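Side-chain contacts in ATP-dependent 6-phosphofructokinase isozyme 2 (Escherichia coli, PDB 3UMO), which catalyses the magnesium- and ATP-dependent phosphorylation of D-fructose 6-phosphate to fructose 1,6-bisphosphate, the first committing step of glycolysis: residues L9-D14 / I58-G63; F35-G40 / V44-A49; Q103-M108 / S250-G255. One frame throughout, in Å; residues are numbered along the deposited sequence.

How the contacts relate
Contacts 1 and 2 touch, with centres about 11 Å apart: strands 12-19 and 34-38 are sheet neighbours, joined by the probable hydrogen bonds S12 O to G38 N and D14 N to E36 O, each 2.8 Å. Contact 2 is nested within the chain loop closed by contact 1, and both carry residues of the substrate site. Contact 3, on strand 103-107 of the same sheet, has its centre about 13 Å from that of contact 2 and about 18 Å from that of contact 1. It adds part of the ATP pocket and of the potassium site. G40 comes within about 8 Å of a bound ATP (nearest atoms), consistent with the three lying around the cleft between sugar and nucleotide.

Contact 1 of 3, residues L9-D14 / I58-G63; sequences LAPSLD and IFPAGG
The F59 ring meets the P11 ring obliquely, with P11 CG 4.2 Å from F59 CD1 and 4.1 Å from F59 CB. Side chains of L69 and L73 of helix 63-75 and V80 and T82 of strand 80-84 also touch F59. The two proline rings also cross at a slant, P11 CD standing 3.9 Å from P60 CG. With F59 CG lodged between its backbone N and carbonyl carbon (chi1 60°), the phenyl ring turns to the flank of P11 while the main chain carries on into P60. Packing is tight here: P11 CG comes within 3.2 Å of P60 O. From the preceding turn, L9 O reaches P60 CG at 3.7 Å, whereas the L9 side chain packs on F118 and L121 of helix 115-125. These contacts sit where the ribokinase-type alpha/beta core passes into its lid: strand 55-61 lies beside strand 4-7 in the parallel sheet, and 9-11 leads from that strand into lid strand 12-19. Beyond P11 the chain leaves F59 and P60 behind and enters the substrate site formed in part by S12, L13 and D14. There S12 OG donates to D14 OD1 at 2.7 Å, on the syn side and 35° out of the carboxylate plane; the same oxygen also accepts the backbone N-H of N92.

Contact 2 of 3, residues F35-G40 / V44-A49; sequences FEPGGG and VARAIA
P37 lies over one face of the R46 guanidinium, its CD 4.1 Å above the plane and over the centre of the group. The two side chains cross at about a right angle, so that the proline ring also follows the arginine stem: P37 CB is 4.0 Å from R46 CD, and P37 CG is 4.0 Å from R46 NE. A bend at chi3 (73°) turns the guanidinium back against the ring. At the start of the helix, V44 N donates to G40 O at 2.9 Å, in the carbonyl plane and with an N-H...O angle of 158°, as the first turn closes. V44 CG2, anti to its carbonyl carbon, leans over the same acceptor, 3.3 Å from G40 O. Further out, R46 NE forms a salt bridge to E76 and NH1 donates to N43 OD1, which together fix the rotation of the guanidinium. L69, L72 and L73 of helix 63-75 pack on P37, and L73 also touches R46. This is the glycine-rich strand-to-helix turn of the PfkB family: G39, the N-cap residue at phi 124°, leads into helix 40-50, and G39 to N43 bind substrate. G40 lies about 4 Å (nearest atoms) from the side chain of D256, the probable catalytic residue. Chemically, R46 combines an apolar face against P37 with N-H groups tied to E76 and N43, while the helix N-terminus is likely to favour an anionic substrate nearby.

Contact 3 of 3, residues Q103-M108 / S250-G255; sequences QYRFVM and STVGAG. With K (potassium ion), chain F; ATP (adenosine-5'-triphosphate), chain E.
Strand 103-107 runs past a type II turn from T251 to A254, with R105 CA 9.4 Å from V252 CA and G253 supplying the positive phi before helix 254-267. Between them, the Q103 amide points NE2 at S250 OG, 2.8 Å away, in a bond that is almost straight (172°) and only 3° out of the amide plane. Q103 CG sits between the backbone N and the carbonyl carbon (chi1 58°), and the extended chain beyond it carries the amide to the serine. H94 NE2 is hydrogen-bonded to Q103 OE1, and E25 of the second subunit takes a further bond from NE2, so three bonds hold the amide and fix its flip. Cut back to an alanine, this position would probably leave S250 OG, H94 and E25 of the second subunit without their shared amide and open a gap beside V252. V252 CG2 presses on one face of the R105 guanidinium toward its rim, 3.4 Å from R105 CZ, while R105 NH1 donates to E25 O of the second subunit. R105 NH2 makes a weak bond to a water that also accepts from G253 N and donates to ATP O2G. That phosphate oxygen receives G255 N at 3.1 Å, in the GAGD segment that forms the anion hole of ribokinase-like kinases; a CB on G255 would clash with ATP O3B. Potassium is bound by S250 O at 3.1 Å and V252 O at 2.9 Å, together with oxygens of A286, N289, G291 and R293. The segment 250-255 thus turns two carbonyls to the cation, and G255 N directly and G253 N through water to the gamma-phosphate, consistent with potassium binding and anion-hole shape being coupled through the backbone.

Contact 1 of 3, residues L9-D14 / I58-G63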
ATOM      1  N   LEU A   9      -0.747  -6.860  32.323  1.00 19.02           N
ATOM      2  CA  LEU A   9      -0.542  -5.515  32.840  1.00 20.61           C
ATOM      3  C   LEU A   9      -1.005  -4.460  31.847  1.00 24.14           C
ATOM      4  O   LEU A   9      -1.323  -3.333  32.234  1.00 21.29           O
ATOM      5  CB  LEU A   9       0.923  -5.294  33.221  1.00 21.81           C
ATOM      6  CG  LEU A   9       1.444  -6.172  34.357  1.00 23.53           C
ATOM      7  CD1 LEU A   9       2.942  -5.968  34.528  1.00 25.92           C
ATOM      8  CD2 LEU A   9       0.695  -5.889  35.658  1.00 24.73           C
ATOM      9  N   ALA A  10      -1.066  -4.836  30.571  1.00 22.61           N
ATOM     10  CA  ALA A  10      -1.547  -3.928  29.532  1.00 22.09           C
ATOM     11  C   ALA A  10      -2.682  -4.544  28.728  1.00 21.92           C
ATOM     12  O   ALA A  10      -2.484  -4.952  27.583  1.00 23.08           O
ATOM     13  CB  ALA A  10      -0.406  -3.525  28.600  1.00 23.30           C
ATOM     14  N   PRO A  11      -3.880  -4.623  29.326  1.00 21.94           N
ATOM     15  CA  PRO A  11      -5.027  -5.133  28.567  1.00 17.78           C
ATOM     16  C   PRO A  11      -5.557  -4.087  27.594  1.00 20.74           C
ATOM     17  O   PRO A  11      -5.144  -2.927  27.622  1.00 23.26           O
ATOM     18  CB  PRO A  11      -6.070  -5.389  29.652  1.00 21.46           C
ATOM     19  CG  PRO A  11      -5.745  -4.414  30.721  1.00 23.25           C
ATOM     20  CD  PRO A  11      -4.239  -4.282  30.714  1.00 21.00           C
ATOM     21  N   SER A  12      -6.488  -4.492  26.743  1.00 23.91           N
ATOM     22  CA  SER A  12      -7.138  -3.525  25.876  1.00 26.41           C
ATOM     23  C   SER A  12      -8.553  -3.944  25.523  1.00 22.75           C
ATOM     24  O   SER A  12      -8.905  -5.124  25.606  1.00 25.57           O
ATOM     25  CB  SER A  12      -6.319  -3.294  24.600  1.00 29.81           C
ATOM     26  OG  SER A  12      -6.149  -4.493  23.872  1.00 26.96           O
ATOM     27  N   LEU A  13      -9.363  -2.958  25.150  1.00 22.26           N
ATOM     28  CA  LEU A  13     -10.661  -3.220  24.547  1.00 23.57           C
ATOM     29  C   LEU A  13     -10.493  -2.942  23.065  1.00 25.97           C
ATOM     30  O   LEU A  13     -10.441  -1.786  22.644  1.00 28.07           O
ATOM     31  CB  LEU A  13     -11.744  -2.306  25.126  1.00 26.16           C
ATOM     32  CG  LEU A  13     -13.141  -2.526  24.534  1.00 26.02           C
ATOM     33  CD1 LEU A  13     -13.680  -3.871  24.987  1.00 26.61           C
ATOM     34  CD2 LEU A  13     -14.091  -1.404  24.940  1.00 26.32           C
ATOM     35  N   ASP A  14     -10.384  -3.998  22.271  1.00 23.46           N
ATOM     36  CA  ASP A  14     -10.057  -3.829  20.863  1.00 24.02           C
ATOM     37  C   ASP A  14     -11.300  -3.609  20.014  1.00 25.94           C
ATOM     38  O   ASP A  14     -12.359  -4.183  20.275  1.00 29.01           O
ATOM     39  CB  ASP A  14      -9.247  -5.023  20.341  1.00 24.67           C
ATOM     40  CG  ASP A  14      -7.892  -5.144  21.012  1.00 32.05           C
ATOM     41  OD1 ASP A  14      -7.407  -4.129  21.558  1.00 29.53           O
ATOM     42  OD2 ASP A  14      -7.312  -6.249  20.991  1.00 30.21           O
ATOM     43  N   ILE A  58      -6.172 -11.944  35.521  1.00 22.74           N
ATOM     44  CA  ILE A  58      -5.956 -10.813  36.420  1.00 23.40           C
ATOM     45  C   ILE A  58      -5.482  -9.635  35.577  1.00 19.54           C
ATOM     46  O   ILE A  58      -4.561  -9.787  34.774  1.00 22.60           O
ATOM     47  CB  ILE A  58      -4.878 -11.135  37.480  1.00 22.41           C
ATOM     48  CG1 ILE A  58      -5.229 -12.419  38.238  1.00 25.27           C
ATOM     49  CG2 ILE A  58      -4.699  -9.965  38.447  1.00 26.75           C
ATOM     50  CD1 ILE A  58      -4.108 -12.928  39.137  1.00 28.85           C
ATOM     51  N   PHE A  59      -6.114  -8.475  35.748  1.00 22.93           N
ATOM     52  CA  PHE A  59      -5.754  -7.286  34.970  1.00 21.05           C
ATOM     53  C   PHE A  59      -6.369  -6.009  35.539  1.00 25.16           C
ATOM     54  O   PHE A  59      -7.394  -6.058  36.223  1.00 25.62           O
ATOM     55  CB  PHE A  59      -6.152  -7.448  33.488  1.00 19.41           C
ATOM     56  CG  PHE A  59      -7.623  -7.674  33.267  1.00 22.80           C
ATOM     57  CD1 PHE A  59      -8.478  -6.601  33.040  1.00 21.50           C
ATOM     58  CD2 PHE A  59      -8.151  -8.962  33.265  1.00 27.55           C
ATOM     59  CE1 PHE A  59      -9.842  -6.804  32.834  1.00 24.71           C
ATOM     60  CE2 PHE A  59      -9.513  -9.177  33.057  1.00 28.72           C
ATOM     61  CZ  PHE A  59     -10.360  -8.094  32.841  1.00 24.91           C
ATOM     62  N   PRO A  60      -5.735  -4.858  35.260  1.00 19.46           N
ATOM     63  CA  PRO A  60      -6.330  -3.569  35.615  1.00 20.68           C
ATOM     64  C   PRO A  60      -7.392  -3.189  34.594  1.00 23.91           C
ATOM     65  O   PRO A  60      -7.208  -3.409  33.392  1.00 24.33           O
ATOM     66  CB  PRO A  60      -5.148  -2.602  35.519  1.00 21.47           C
ATOM     67  CG  PRO A  60      -4.260  -3.207  34.467  1.00 24.73           C
ATOM     68  CD  PRO A  60      -4.404  -4.703  34.636  1.00 22.55           C
ATOM     69  N   ALA A  61      -8.493  -2.624  35.072  1.00 24.22           N
ATOM     70  CA  ALA A  61      -9.544  -2.146  34.189  1.00 25.58           C
ATOM     71  C   ALA A  61      -9.973  -0.754  34.633  1.00 24.76           C
ATOM     72  O   ALA A  61     -10.102  -0.485  35.829  1.00 26.67           O
ATOM     73  CB  ALA A  61     -10.724  -3.098  34.215  1.00 24.44           C
ATOM     74  N   GLY A  62     -10.202   0.129  33.667  1.00 26.52           N
ATOM     75  CA  GLY A  62     -10.570   1.497  33.981  1.00 26.11           C
ATOM     76  C   GLY A  62     -11.613   2.064  33.041  1.00 24.44           C
ATOM     77  O   GLY A  62     -11.580   1.818  31.834  1.00 23.79           O
ATOM     78  N   GLY A  63     -12.548   2.826  33.601  1.00 32.23           N
ATOM     79  CA  GLY A  63     -13.556   3.497  32.805  1.00 34.24           C
ATOM     80  C   GLY A  63     -14.560   2.566  32.159  1.00 33.84           C
ATOM     81  O   GLY A  63     -14.601   1.366  32.450  1.00 33.18           O
TER

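Contact 2 of 3, residues F35-G40 / V44-A49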
ATOM      1  N   PHE A  35     -16.452  -4.996  19.459  1.00 24.74           N
ATOM      2  CA  PHE A  35     -15.446  -4.951  20.516  1.00 21.42           C
ATOM      3  C   PHE A  35     -15.050  -6.346  20.969  1.00 26.82           C
ATOM      4  O   PHE A  35     -15.878  -7.254  21.026  1.00 27.39           O
ATOM      5  CB  PHE A  35     -15.934  -4.121  21.706  1.00 22.09           C
ATOM      6  CG  PHE A  35     -16.266  -2.702  21.346  1.00 29.78           C
ATOM      7  CD1 PHE A  35     -15.262  -1.812  21.010  1.00 24.58           C
ATOM      8  CD2 PHE A  35     -17.583  -2.261  21.324  1.00 36.85           C
ATOM      9  CE1 PHE A  35     -15.552  -0.500  20.667  1.00 30.20           C
ATOM     10  CE2 PHE A  35     -17.884  -0.948  20.976  1.00 40.07           C
ATOM     11  CZ  PHE A  35     -16.864  -0.066  20.649  1.00 31.65           C
ATOM     12  N   GLU A  36     -13.770  -6.514  21.274  1.00 23.14           N
ATOM     13  CA  GLU A  36     -13.276  -7.800  21.751  1.00 27.21           C
ATOM     14  C   GLU A  36     -12.186  -7.582  22.794  1.00 20.15           C
ATOM     15  O   GLU A  36     -11.512  -6.545  22.792  1.00 24.53           O
ATOM     16  CB  GLU A  36     -12.742  -8.644  20.588  1.00 33.47           C
ATOM     17  CG  GLU A  36     -11.371  -8.220  20.090  1.00 44.08           C
ATOM     18  CD  GLU A  36     -11.081  -8.711  18.681  1.00 58.82           C
ATOM     19  OE1 GLU A  36     -12.018  -9.184  18.001  1.00 57.64           O
ATOM     20  OE2 GLU A  36      -9.910  -8.615  18.252  1.00 65.17           O
ATOM     21  N   PRO A  37     -12.021  -8.558  23.701  1.00 26.59           N
ATOM     22  CA  PRO A  37     -10.956  -8.471  24.703  1.00 26.72           C
ATOM     23  C   PRO A  37      -9.577  -8.533  24.062  1.00 25.93           C
ATOM     24  O   PRO A  37      -9.346  -9.307  23.132  1.00 31.19           O
ATOM     25  CB  PRO A  37     -11.190  -9.713  25.570  1.00 27.12           C
ATOM     26  CG  PRO A  37     -12.638 -10.039  25.384  1.00 31.01           C
ATOM     27  CD  PRO A  37     -12.909  -9.709  23.946  1.00 25.83           C
ATOM     28  N   GLY A  38      -8.665  -7.709  24.555  1.00 27.28           N
ATOM     29  CA  GLY A  38      -7.313  -7.707  24.038  1.00 26.51           C
ATOM     30  C   GLY A  38      -6.318  -7.834  25.166  1.00 23.33           C
ATOM     31  O   GLY A  38      -6.627  -7.511  26.313  1.00 23.08           O
ATOM     32  N   GLY A  39      -5.123  -8.313  24.844  1.00 20.27           N
ATOM     33  CA  GLY A  39      -4.080  -8.438  25.845  1.00 23.57           C
ATOM     34  C   GLY A  39      -3.577  -9.859  25.924  1.00 23.18           C
ATOM     35  O   GLY A  39      -4.351 -10.806  25.759  1.00 23.51           O
ATOM     36  N   GLY A  40      -2.278 -10.003  26.183  1.00 18.60           N
ATOM     37  CA  GLY A  40      -1.623 -11.297  26.175  1.00 21.53           C
ATOM     38  C   GLY A  40      -2.240 -12.308  27.118  1.00 19.34           C
ATOM     39  O   GLY A  40      -2.767 -13.331  26.674  1.00 20.17           O
ATOM     40  N   VAL A  44      -4.560 -15.631  26.470  1.00 18.29           N
ATOM     41  CA  VAL A  44      -4.150 -16.943  26.955  1.00 17.24           C
ATOM     42  C   VAL A  44      -5.312 -17.593  27.710  1.00 22.71           C
ATOM     43  O   VAL A  44      -5.616 -18.775  27.508  1.00 21.03           O
ATOM     44  CB  VAL A  44      -2.895 -16.850  27.853  1.00 18.48           C
ATOM     45  CG1 VAL A  44      -2.626 -18.183  28.554  1.00 17.62           C
ATOM     46  CG2 VAL A  44      -1.694 -16.450  27.020  1.00 19.66           C
ATOM     47  N   ALA A  45      -5.982 -16.809  28.554  1.00 21.12           N
ATOM     48  CA  ALA A  45      -7.126 -17.316  29.315  1.00 20.03           C
ATOM     49  C   ALA A  45      -8.286 -17.720  28.397  1.00 20.28           C
ATOM     50  O   ALA A  45      -8.960 -18.733  28.630  1.00 24.59           O
ATOM     51  CB  ALA A  45      -7.589 -16.292  30.343  1.00 21.92           C
ATOM     52  N   ARG A  46      -8.521 -16.931  27.354  1.00 18.55           N
ATOM     53  CA  ARG A  46      -9.576 -17.249  26.394  1.00 25.10           C
ATOM     54  C   ARG A  46      -9.255 -18.528  25.616  1.00 26.05           C
ATOM     55  O   ARG A  46     -10.129 -19.378  25.408  1.00 21.82           O
ATOM     56  CB  ARG A  46      -9.817 -16.076  25.444  1.00 22.18           C
ATOM     57  CG  ARG A  46     -10.310 -14.815  26.149  1.00 24.73           C
ATOM     58  CD  ARG A  46     -10.381 -13.634  25.191  1.00 25.62           C
ATOM     59  NE  ARG A  46     -11.494 -13.750  24.254  1.00 28.82           N
ATOM     60  CZ  ARG A  46     -11.407 -13.481  22.955  1.00 35.12           C
ATOM     61  NH1 ARG A  46     -10.256 -13.084  22.434  1.00 32.03           N
ATOM     62  NH2 ARG A  46     -12.474 -13.611  22.174  1.00 34.63           N
ATOM     63  N   ALA A  47      -7.997 -18.675  25.208  1.00 20.71           N
ATOM     64  CA  ALA A  47      -7.565 -19.878  24.488  1.00 20.10           C
ATOM     65  C   ALA A  47      -7.731 -21.104  25.368  1.00 23.49           C
ATOM     66  O   ALA A  47      -8.153 -22.172  24.907  1.00 21.09           O
ATOM     67  CB  ALA A  47      -6.110 -19.745  24.034  1.00 20.93           C
ATOM     68  N   ILE A  48      -7.406 -20.950  26.647  1.00 18.80           N
ATOM     69  CA  ILE A  48      -7.530 -22.058  27.581  1.00 24.71           C
ATOM     70  C   ILE A  48      -8.989 -22.496  27.694  1.00 24.91           C
ATOM     71  O   ILE A  48      -9.287 -23.691  27.706  1.00 24.93           O
ATOM     72  CB  ILE A  48      -6.924 -21.705  28.953  1.00 21.04           C
ATOM     73  CG1 ILE A  48      -5.397 -21.807  28.866  1.00 22.25           C
ATOM     74  CG2 ILE A  48      -7.479 -22.620  30.040  1.00 23.61           C
ATOM     75  CD1 ILE A  48      -4.648 -21.241  30.082  1.00 22.31           C
ATOM     76  N   ALA A  49      -9.899 -21.527  27.739  1.00 24.45           N
ATOM     77  CA  ALA A  49     -11.326 -21.832  27.745  1.00 25.86           C
ATOM     78  C   ALA A  49     -11.736 -22.615  26.493  1.00 24.79           C
ATOM     79  O   ALA A  49     -12.466 -23.607  26.588  1.00 27.18           O
ATOM     80  CB  ALA A  49     -12.145 -20.553  27.872  1.00 26.23           C
TER

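Contact 3 of 3, residues Q103-M108 / S250-G255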
ATOM      1  N   GLN A 103      -5.918  -7.607   6.578  1.00 18.86           N
ATOM      2  CA  GLN A 103      -6.228  -7.039   7.882  1.00 19.52           C
ATOM      3  C   GLN A 103      -5.064  -6.187   8.346  1.00 24.91           C
ATOM      4  O   GLN A 103      -3.907  -6.536   8.127  1.00 22.33           O
ATOM      5  CB  GLN A 103      -6.529  -8.128   8.910  1.00 21.81           C
ATOM      6  CG  GLN A 103      -5.397  -9.129   9.105  1.00 24.41           C
ATOM      7  CD  GLN A 103      -5.797 -10.284   9.991  1.00 30.73           C
ATOM      8  OE1 GLN A 103      -6.613 -10.129  10.901  1.00 30.14           O
ATOM      9  NE2 GLN A 103      -5.222 -11.456   9.732  1.00 26.53           N
ATOM     10  N   TYR A 104      -5.385  -5.062   8.971  1.00 19.30           N
ATOM     11  CA  TYR A 104      -4.378  -4.147   9.489  1.00 16.91           C
ATOM     12  C   TYR A 104      -4.561  -4.012  10.982  1.00 22.51           C
ATOM     13  O   TYR A 104      -5.680  -3.882  11.473  1.00 20.14           O
ATOM     14  CB  TYR A 104      -4.483  -2.792   8.790  1.00 18.30           C
ATOM     15  CG  TYR A 104      -4.033  -2.852   7.345  1.00 19.49           C
ATOM     16  CD1 TYR A 104      -2.732  -2.509   6.986  1.00 21.52           C
ATOM     17  CD2 TYR A 104      -4.899  -3.284   6.345  1.00 19.55           C
ATOM     18  CE1 TYR A 104      -2.312  -2.575   5.676  1.00 20.95           C
ATOM     19  CE2 TYR A 104      -4.486  -3.356   5.027  1.00 22.91           C
ATOM     20  CZ  TYR A 104      -3.193  -3.003   4.699  1.00 24.16           C
ATOM     21  OH  TYR A 104      -2.788  -3.073   3.387  1.00 26.72           O
ATOM     22  N   ARG A 105      -3.455  -4.030  11.714  1.00 17.24           N
ATOM     23  CA  ARG A 105      -3.533  -4.116  13.163  1.00 16.52           C
ATOM     24  C   ARG A 105      -2.714  -3.013  13.788  1.00 17.75           C
ATOM     25  O   ARG A 105      -1.490  -3.040  13.738  1.00 19.90           O
ATOM     26  CB  ARG A 105      -3.016  -5.477  13.622  1.00 22.28           C
ATOM     27  CG  ARG A 105      -3.789  -6.649  13.029  1.00 22.26           C
ATOM     28  CD  ARG A 105      -2.955  -7.920  13.075  1.00 27.05           C
ATOM     29  NE  ARG A 105      -2.740  -8.378  14.443  1.00 24.25           N
ATOM     30  CZ  ARG A 105      -1.853  -9.308  14.801  1.00 22.06           C
ATOM     31  NH1 ARG A 105      -1.074  -9.886  13.896  1.00 23.62           N
ATOM     32  NH2 ARG A 105      -1.741  -9.655  16.073  1.00 21.39           N
ATOM     33  N   PHE A 106      -3.389  -2.036  14.378  1.00 17.17           N
ATOM     34  CA  PHE A 106      -2.692  -0.910  14.985  1.00 16.98           C
ATOM     35  C   PHE A 106      -2.650  -1.100  16.489  1.00 22.27           C
ATOM     36  O   PHE A 106      -3.683  -1.065  17.163  1.00 21.67           O
ATOM     37  CB  PHE A 106      -3.368   0.401  14.579  1.00 18.08           C
ATOM     38  CG  PHE A 106      -3.452   0.576  13.093  1.00 17.21           C
ATOM     39  CD1 PHE A 106      -4.571   0.146  12.390  1.00 18.34           C
ATOM     40  CD2 PHE A 106      -2.385   1.106  12.382  1.00 17.18           C
ATOM     41  CE1 PHE A 106      -4.641   0.269  11.011  1.00 19.17           C
ATOM     42  CE2 PHE A 106      -2.448   1.239  10.998  1.00 17.63           C
ATOM     43  CZ  PHE A 106      -3.581   0.818  10.310  1.00 21.19           C
ATOM     44  N   VAL A 107      -1.445  -1.339  16.998  1.00 20.67           N
ATOM     45  CA  VAL A 107      -1.252  -1.703  18.395  1.00 18.32           C
ATOM     46  C   VAL A 107      -0.596  -0.566  19.156  1.00 22.85           C
ATOM     47  O   VAL A 107       0.562  -0.217  18.898  1.00 21.40           O
ATOM     48  CB  VAL A 107      -0.391  -2.976  18.531  1.00 20.21           C
ATOM     49  CG1 VAL A 107      -0.218  -3.344  20.002  1.00 26.64           C
ATOM     50  CG2 VAL A 107      -1.019  -4.127  17.759  1.00 25.11           C
ATOM     51  N   MET A 108      -1.355   0.025  20.076  1.00 25.25           N
ATOM     52  CA  MET A 108      -0.884   1.146  20.878  1.00 24.38           C
ATOM     53  C   MET A 108      -0.651   0.671  22.309  1.00 23.52           C
ATOM     54  O   MET A 108      -1.062  -0.436  22.662  1.00 21.74           O
ATOM     55  CB  MET A 108      -1.900   2.288  20.813  1.00 22.24           C
ATOM     56  CG  MET A 108      -1.773   3.100  19.544  1.00 23.50           C
ATOM     57  SD  MET A 108      -3.185   4.170  19.246  1.00 30.86           S
ATOM     58  CE  MET A 108      -4.435   2.938  18.851  1.00 31.22           C
ATOM     59  N   SER A 250      -5.190 -16.637   8.831  1.00 26.91           N
ATOM     60  CA  SER A 250      -4.856 -15.438   9.592  1.00 23.87           C
ATOM     61  C   SER A 250      -4.049 -15.814  10.830  1.00 22.16           C
ATOM     62  O   SER A 250      -4.498 -16.607  11.650  1.00 29.56           O
ATOM     63  CB  SER A 250      -6.125 -14.693  10.001  1.00 27.53           C
ATOM     64  OG  SER A 250      -5.869 -13.806  11.073  1.00 28.87           O
ATOM     65  N   THR A 251      -2.861 -15.238  10.958  1.00 18.64           N
ATOM     66  CA  THR A 251      -1.936 -15.608  12.027  1.00 18.10           C
ATOM     67  C   THR A 251      -2.239 -14.979  13.390  1.00 17.45           C
ATOM     68  O   THR A 251      -1.636 -15.351  14.391  1.00 22.38           O
ATOM     69  CB  THR A 251      -0.487 -15.278  11.640  1.00 24.99           C
ATOM     70  OG1 THR A 251      -0.393 -13.897  11.280  1.00 30.71           O
ATOM     71  CG2 THR A 251      -0.050 -16.131  10.464  1.00 27.80           C
ATOM     72  N   VAL A 252      -3.166 -14.029  13.424  1.00 19.76           N
ATOM     73  CA  VAL A 252      -3.545 -13.382  14.670  1.00 17.03           C
ATOM     74  C   VAL A 252      -3.974 -14.391  15.731  1.00 25.96           C
ATOM     75  O   VAL A 252      -4.823 -15.240  15.483  1.00 26.27           O
ATOM     76  CB  VAL A 252      -4.690 -12.376  14.451  1.00 21.98           C
ATOM     77  CG1 VAL A 252      -5.076 -11.726  15.765  1.00 23.33           C
ATOM     78  CG2 VAL A 252      -4.284 -11.328  13.432  1.00 25.40           C
ATOM     79  N   GLY A 253      -3.378 -14.285  16.913  1.00 20.77           N
ATOM     80  CA  GLY A 253      -3.744 -15.131  18.031  1.00 18.39           C
ATOM     81  C   GLY A 253      -2.966 -16.429  18.138  1.00 16.30           C
ATOM     82  O   GLY A 253      -3.221 -17.228  19.033  1.00 15.92           O
ATOM     83  N   ALA A 254      -2.019 -16.647  17.234  1.00 16.14           N
ATOM     84  CA  ALA A 254      -1.255 -17.899  17.243  1.00 14.94           C
ATOM     85  C   ALA A 254      -0.427 -18.039  18.522  1.00 17.42           C
ATOM     86  O   ALA A 254      -0.414 -19.105  19.153  1.00 16.40           O
ATOM     87  CB  ALA A 254      -0.355 -17.980  16.032  1.00 17.16           C
ATOM     88  N   GLY A 255       0.272 -16.968  18.885  1.00 19.88           N
ATOM     89  CA  GLY A 255       1.141 -16.983  20.050  1.00 19.54           C
ATOM     90  C   GLY A 255       0.404 -17.275  21.352  1.00 17.20           C
ATOM     91  O   GLY A 255       0.810 -18.135  22.146  1.00 17.54           O
TER
HETATM   92  K     K F 314      -6.791 -16.166  13.644  1.00 20.75           K
HETATM   93  PG  ATP E 313       1.977 -13.675  18.097  1.00 17.63           P
HETATM   94  O1G ATP E 313       2.194 -13.206  19.493  1.00 16.36           O
HETATM   95  O2G ATP E 313       0.481 -13.962  18.010  1.00 15.88           O
HETATM   96  O3G ATP E 313       2.400 -12.687  17.065  1.00 19.75           O
HETATM   97  PB  ATP E 313       4.214 -15.261  18.135  1.00 18.74           P
HETATM   98  O1B ATP E 313       5.071 -14.371  17.183  1.00 16.74           O
HETATM   99  O2B ATP E 313       4.569 -15.107  19.629  1.00 17.93           O
HETATM  100  O3B ATP E 313       2.651 -15.063  17.886  1.00 15.99           O
HETATM  101  PA  ATP E 313       4.523 -17.590  16.471  1.00 17.07           P
HETATM  102  O1A ATP E 313       4.416 -16.669  15.292  1.00 16.55           O
HETATM  103  O2A ATP E 313       5.771 -18.474  16.441  1.00 17.17           O
HETATM  104  O3A ATP E 313       4.478 -16.793  17.803  1.00 14.62           O
HETATM  105  O5' ATP E 313       3.179 -18.474  16.510  1.00 18.61           O
HETATM  106  C5' ATP E 313       3.088 -19.534  17.400  1.00 20.38           C
HETATM  107  C4' ATP E 313       2.699 -20.833  16.855  1.00 17.33           C
HETATM  108  O4' ATP E 313       1.566 -20.632  15.983  1.00 15.49           O
HETATM  109  C3' ATP E 313       3.723 -21.401  15.964  1.00 19.31           C
HETATM  110  O3' ATP E 313       4.688 -22.089  16.667  1.00 17.19           O
HETATM  111  C2' ATP E 313       2.932 -22.261  15.067  1.00 20.59           C
HETATM  112  O2' ATP E 313       2.539 -23.396  15.725  1.00 19.73           O
HETATM  113  C1' ATP E 313       1.731 -21.428  14.832  1.00 15.43           C
HETATM  114  N9  ATP E 313       1.883 -20.582  13.650  1.00 16.36           N
HETATM  115  C8  ATP E 313       2.234 -19.283  13.641  1.00 19.83           C
HETATM  116  N7  ATP E 313       2.264 -18.875  12.348  1.00 17.30           N
HETATM  117  C5  ATP E 313       1.933 -19.911  11.550  1.00 18.10           C
HETATM  118  C6  ATP E 313       1.798 -20.064  10.166  1.00 21.70           C
HETATM  119  N6  ATP E 313       2.046 -18.918   9.229  1.00 19.59           N
HETATM  120  N1  ATP E 313       1.443 -21.269   9.687  1.00 16.90           N
HETATM  121  C2  ATP E 313       1.219 -22.309  10.507  1.00 17.83           C
HETATM  122  N3  ATP E 313       1.338 -22.188  11.832  1.00 17.78           N
HETATM  123  C4  ATP E 313       1.688 -21.009  12.377  1.00 17.97           C
HETATM  124  O   HOH W   1      -1.493 -12.263  17.322  1.00 20.17           O